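Local coordinates for putative uncharacterized protein TTHB164 (Thermus thermophilus HB8, PDB 2ZOP) that forms a homotrimer and is probably a subunit of the Cmr ribonucleoprotein complex in type III-B CRISPR defence against mobile genetic elements, at residues 26-31 with 63-68. Sequence-based numbering, arbitrary orientation.
Sequences GEYRDM and GNDLAQ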
# COMPACT_ATOMS: atom_id res chain seq x y z
N GLY A 26 15.37 25.80 0.57
CA GLY A 26 15.80 24.56 1.18
C GLY A 26 14.61 23.76 1.71
O GLY A 26 14.60 22.54 1.66
N GLU A 27 13.61 24.47 2.21
CA GLU A 27 12.41 23.82 2.74
C GLU A 27 11.56 23.32 1.57
O GLU A 27 10.88 22.29 1.67
CB GLU A 27 11.63 24.80 3.61
CG GLU A 27 12.49 25.42 4.72
CD GLU A 27 11.76 26.48 5.54
OE1 GLU A 27 10.92 27.22 4.98
OE2 GLU A 27 12.06 26.60 6.75
N TYR A 28 11.60 24.07 0.48
CA TYR A 28 10.87 23.75 -0.74
C TYR A 28 11.40 22.43 -1.30
O TYR A 28 10.62 21.56 -1.72
CB TYR A 28 11.08 24.84 -1.78
CG TYR A 28 10.22 24.70 -3.02
CD1 TYR A 28 8.94 25.24 -3.07
CD2 TYR A 28 10.71 24.05 -4.15
CE1 TYR A 28 8.16 25.14 -4.22
CE2 TYR A 28 9.94 23.95 -5.30
CZ TYR A 28 8.68 24.49 -5.34
OH TYR A 28 7.94 24.40 -6.48
N ARG A 29 12.72 22.29 -1.31
CA ARG A 29 13.38 21.09 -1.80
C ARG A 29 13.06 19.91 -0.88
O ARG A 29 12.80 18.80 -1.36
CB ARG A 29 14.90 21.31 -1.86
CG ARG A 29 15.72 20.01 -1.97
CD ARG A 29 17.21 20.29 -2.23
NE ARG A 29 17.98 19.06 -2.34
CZ ARG A 29 18.39 18.33 -1.31
NH1 ARG A 29 18.10 18.73 -0.07
NH2 ARG A 29 19.06 17.20 -1.50
N ASP A 30 13.08 20.15 0.43
CA ASP A 30 12.79 19.08 1.39
C ASP A 30 11.42 18.49 1.09
O ASP A 30 11.26 17.26 1.04
CB ASP A 30 12.80 19.60 2.83
CG ASP A 30 14.19 19.93 3.32
OD1 ASP A 30 15.15 19.30 2.82
OD2 ASP A 30 14.32 20.80 4.20
N MSE A 31 10.43 19.36 0.87
CA MSE A 31 9.09 18.90 0.57
C MSE A 31 9.00 18.21 -0.78
O MSE A 31 8.27 17.23 -0.94
CB MSE A 31 8.10 20.06 0.63
CG MSE A 31 7.37 20.11 1.96
SE MSE A 31 5.85 18.88 2.10
CE MSE A 31 6.57 17.21 1.49
N GLY A 63 3.16 22.29 -2.79
CA GLY A 63 1.83 21.76 -3.06
C GLY A 63 1.02 22.55 -4.09
O GLY A 63 0.43 21.97 -5.00
N ASN A 64 0.98 23.87 -3.93
CA ASN A 64 0.24 24.71 -4.86
C ASN A 64 0.90 24.70 -6.24
O ASN A 64 0.22 24.65 -7.25
CB ASN A 64 0.13 26.14 -4.31
CG ASN A 64 -0.93 26.27 -3.22
OD1 ASN A 64 -2.05 25.78 -3.37
ND2 ASN A 64 -0.58 26.93 -2.13
N ASP A 65 2.23 24.74 -6.28
CA ASP A 65 2.94 24.71 -7.56
C ASP A 65 2.60 23.42 -8.32
O ASP A 65 2.30 23.46 -9.51
CB ASP A 65 4.45 24.77 -7.34
CG ASP A 65 4.92 26.15 -6.91
OD1 ASP A 65 4.10 27.09 -6.90
OD2 ASP A 65 6.12 26.30 -6.60
N LEU A 66 2.67 22.29 -7.63
CA LEU A 66 2.37 21.02 -8.26
C LEU A 66 0.95 20.99 -8.78
O LEU A 66 0.70 20.56 -9.91
CB LEU A 66 2.61 19.86 -7.28
CG LEU A 66 2.31 18.46 -7.83
CD1 LEU A 66 3.20 17.42 -7.18
CD2 LEU A 66 0.85 18.14 -7.58
N ALA A 67 -0.00 21.46 -7.98
CA ALA A 67 -1.39 21.47 -8.42
C ALA A 67 -1.55 22.34 -9.67
O ALA A 67 -2.33 22.01 -10.56
CB ALA A 67 -2.30 21.99 -7.30
N GLN A 68 -0.81 23.44 -9.75
CA GLN A 68 -0.93 24.31 -10.92
C GLN A 68 -0.31 23.64 -12.14
O GLN A 68 -0.85 23.73 -13.24
CB GLN A 68 -0.28 25.67 -10.63
CG GLN A 68 -1.11 26.50 -9.65
CD GLN A 68 -0.39 27.73 -9.12
OE1 GLN A 68 -1.01 28.58 -8.48
NE2 GLN A 68 0.91 27.82 -9.35
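Helix 25-42, carrying Tyr28, and helix 57-69, carrying Asp65, stand too far apart here for their backbones to meet, Tyr28 CA and Asp65 CA lying 10.5 Å from each other. The gap is spanned by one long side chain and one short one. With chi1 at -172°, the Tyr28 side chain extends away from its own backbone N and carries the ring out across the interval, whereas the CB of Asp65 already points toward the opposing helix. Tyr28 OH donates a short hydrogen bond of 2.6 Å to Asp65 OD2. The acceptor uses its anti lone pair, the one turned away from OD1. Asp65 OD2 lies at the ring's edge, near the ring plane, and also comes within 3.3 Å of Tyr28 CE1; the carboxylate itself is rotated 54° from the ring. In this all-alpha Cmr5 fold the pair ties the second helix of the chain to the fourth, inside a bundle whose first and last helices contribute part of the surroundings. Lys15 and Ala19 of helix 4-19, Leu62 of helix 57-69 and Phe104 of helix 87-111 touch the tyrosine, and Lys15 and Phe104 also touch Asp65. Tyrosine suits such a place because its hydrophobic ring can be buried among helices while its hydroxyl, at the far end, still finds an acceptor. Aspartate suits the partly exposed position opposite: its compact carboxylate accepts the hydrogen bond from the phenol hydroxyl, and Lys15, whose side chain Asp65 touches, may favour its negative charge.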